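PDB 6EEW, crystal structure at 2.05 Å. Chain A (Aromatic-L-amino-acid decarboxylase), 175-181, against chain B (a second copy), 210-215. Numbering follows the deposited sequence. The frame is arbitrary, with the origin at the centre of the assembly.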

# COMPACT_ATOMS: atom_id res chain seq x y z
N ILE A 175 -13.05 -6.40 8.59
CA ILE A 175 -13.76 -5.84 9.74
C ILE A 175 -14.83 -4.85 9.27
O ILE A 175 -15.94 -4.81 9.83
CB ILE A 175 -12.78 -5.14 10.69
CG1 ILE A 175 -11.73 -6.11 11.21
CG2 ILE A 175 -13.53 -4.49 11.85
CD1 ILE A 175 -10.79 -5.47 12.23
N ILE A 176 -14.52 -4.03 8.28
CA ILE A 176 -15.52 -3.07 7.82
C ILE A 176 -16.66 -3.80 7.12
O ILE A 176 -17.84 -3.45 7.28
CB ILE A 176 -14.90 -2.01 6.89
CG1 ILE A 176 -13.99 -1.06 7.68
CG2 ILE A 176 -16.01 -1.25 6.17
CD1 ILE A 176 -13.26 -0.06 6.85
N ALA A 177 -16.34 -4.84 6.35
CA ALA A 177 -17.38 -5.66 5.72
C ALA A 177 -18.34 -6.22 6.77
O ALA A 177 -19.57 -6.12 6.63
CB ALA A 177 -16.74 -6.78 4.90
N ALA A 178 -17.79 -6.81 7.83
CA ALA A 178 -18.64 -7.34 8.89
C ALA A 178 -19.47 -6.23 9.54
O ALA A 178 -20.68 -6.40 9.78
CB ALA A 178 -17.79 -8.07 9.93
N ARG A 179 -18.81 -5.11 9.85
CA ARG A 179 -19.50 -3.96 10.45
C ARG A 179 -20.67 -3.52 9.60
O ARG A 179 -21.76 -3.25 10.12
CB ARG A 179 -18.52 -2.80 10.65
CG ARG A 179 -19.14 -1.55 11.32
CD ARG A 179 -18.27 -0.30 11.05
NE ARG A 179 -18.41 0.16 9.67
CZ ARG A 179 -17.58 1.00 9.06
NH1 ARG A 179 -16.52 1.47 9.69
NH2 ARG A 179 -17.80 1.33 7.80
N GLU A 180 -20.47 -3.42 8.29
CA GLU A 180 -21.52 -2.91 7.43
C GLU A 180 -22.65 -3.92 7.29
O GLU A 180 -23.82 -3.54 7.17
CB GLU A 180 -20.97 -2.50 6.07
CG GLU A 180 -20.26 -1.14 6.05
CD GLU A 180 -21.11 0.03 6.56
OE1 GLU A 180 -22.33 0.09 6.26
OE2 GLU A 180 -20.56 0.90 7.27
N ARG A 181 -22.34 -5.22 7.26
CA ARG A 181 -23.42 -6.20 7.29
C ARG A 181 -24.32 -5.95 8.50
O ARG A 181 -25.55 -5.86 8.38
CB ARG A 181 -22.87 -7.62 7.33
CG ARG A 181 -23.97 -8.66 7.39
CD ARG A 181 -23.46 -10.08 7.29
NE ARG A 181 -22.54 -10.43 8.36
CZ ARG A 181 -21.87 -11.58 8.37
NH1 ARG A 181 -22.03 -12.43 7.37
NH2 ARG A 181 -21.04 -11.88 9.36
N CYS B 210 -15.06 8.31 3.94
CA CYS B 210 -15.84 8.60 5.14
C CYS B 210 -16.54 7.35 5.65
O CYS B 210 -16.55 7.06 6.86
CB CYS B 210 -16.84 9.72 4.86
SG CYS B 210 -16.02 11.26 4.45
N LYS B 211 -17.14 6.58 4.74
CA LYS B 211 -17.85 5.38 5.13
C LYS B 211 -16.92 4.37 5.80
O LYS B 211 -17.29 3.73 6.79
CB LYS B 211 -18.53 4.78 3.89
CG LYS B 211 -19.26 3.47 4.15
CD LYS B 211 -19.85 2.90 2.87
CE LYS B 211 -20.68 1.68 3.18
NZ LYS B 211 -21.35 1.13 1.98
N LEU B 212 -15.71 4.20 5.27
CA LEU B 212 -14.77 3.28 5.92
C LEU B 212 -14.57 3.65 7.37
O LEU B 212 -14.38 2.77 8.22
CB LEU B 212 -13.42 3.30 5.21
CG LEU B 212 -13.32 2.89 3.75
CD1 LEU B 212 -11.86 2.81 3.40
CD2 LEU B 212 -14.01 1.57 3.46
N ALA B 213 -14.60 4.95 7.67
CA ALA B 213 -14.32 5.50 8.99
C ALA B 213 -15.50 5.44 9.93
O ALA B 213 -15.36 5.84 11.10
CB ALA B 213 -13.84 6.96 8.86
N GLY B 214 -16.66 5.00 9.47
CA GLY B 214 -17.83 4.90 10.33
C GLY B 214 -18.72 6.12 10.36
O GLY B 214 -19.65 6.17 11.19
N ILE B 215 -18.48 7.11 9.50
CA ILE B 215 -19.39 8.25 9.41
C ILE B 215 -20.75 7.76 8.93
O ILE B 215 -20.84 7.00 7.95
CB ILE B 215 -18.84 9.31 8.44
CG1 ILE B 215 -17.40 9.72 8.79
CG2 ILE B 215 -19.80 10.49 8.38
CD1 ILE B 215 -17.25 10.44 10.10

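What does K211(B) offer to the helix of chain A? Chiefly its carbonyl: R179(A) NH2 donates a hydrogen bond to K211(B) O at 2.7 Å. K211(B) O also accepts from G214(B) N at 3.0 Å, so it serves both the last helical turn and the partner chain. The extended lysine side chain brings its CE to 3.8 Å from E180(A) CD, but K211(B) NZ and E180(A) OE1 remain 4.5 Å apart, opposite charges near each other without a salt bridge.

How does L212(B) make contact when its CA-to-CB bond points away overall? Through its carbonyl and CB. R179(A) NH1 donates to L212(B) O at 2.9 Å, with a fairly straight angle of 161°, while I176(A) CD1 packs 3.7 Å from L212(B) CB. Both carbonyls lie near the guanidinium plane, where the N-H groups can reach them.

What holds the arginine in place from its own side? E180(A) OE2 forms a salt bridge with R179(A) NH2 at 2.8 Å, so NH2 bonds within its own helix as well as across the interface.

Why does glycine suit position 214? With phi at 91°, G214(B) closes the helix in a Schellman motif, and a CB would jam against the preceding carbonyl oxygen. Its CA lies over one face of the guanidinium.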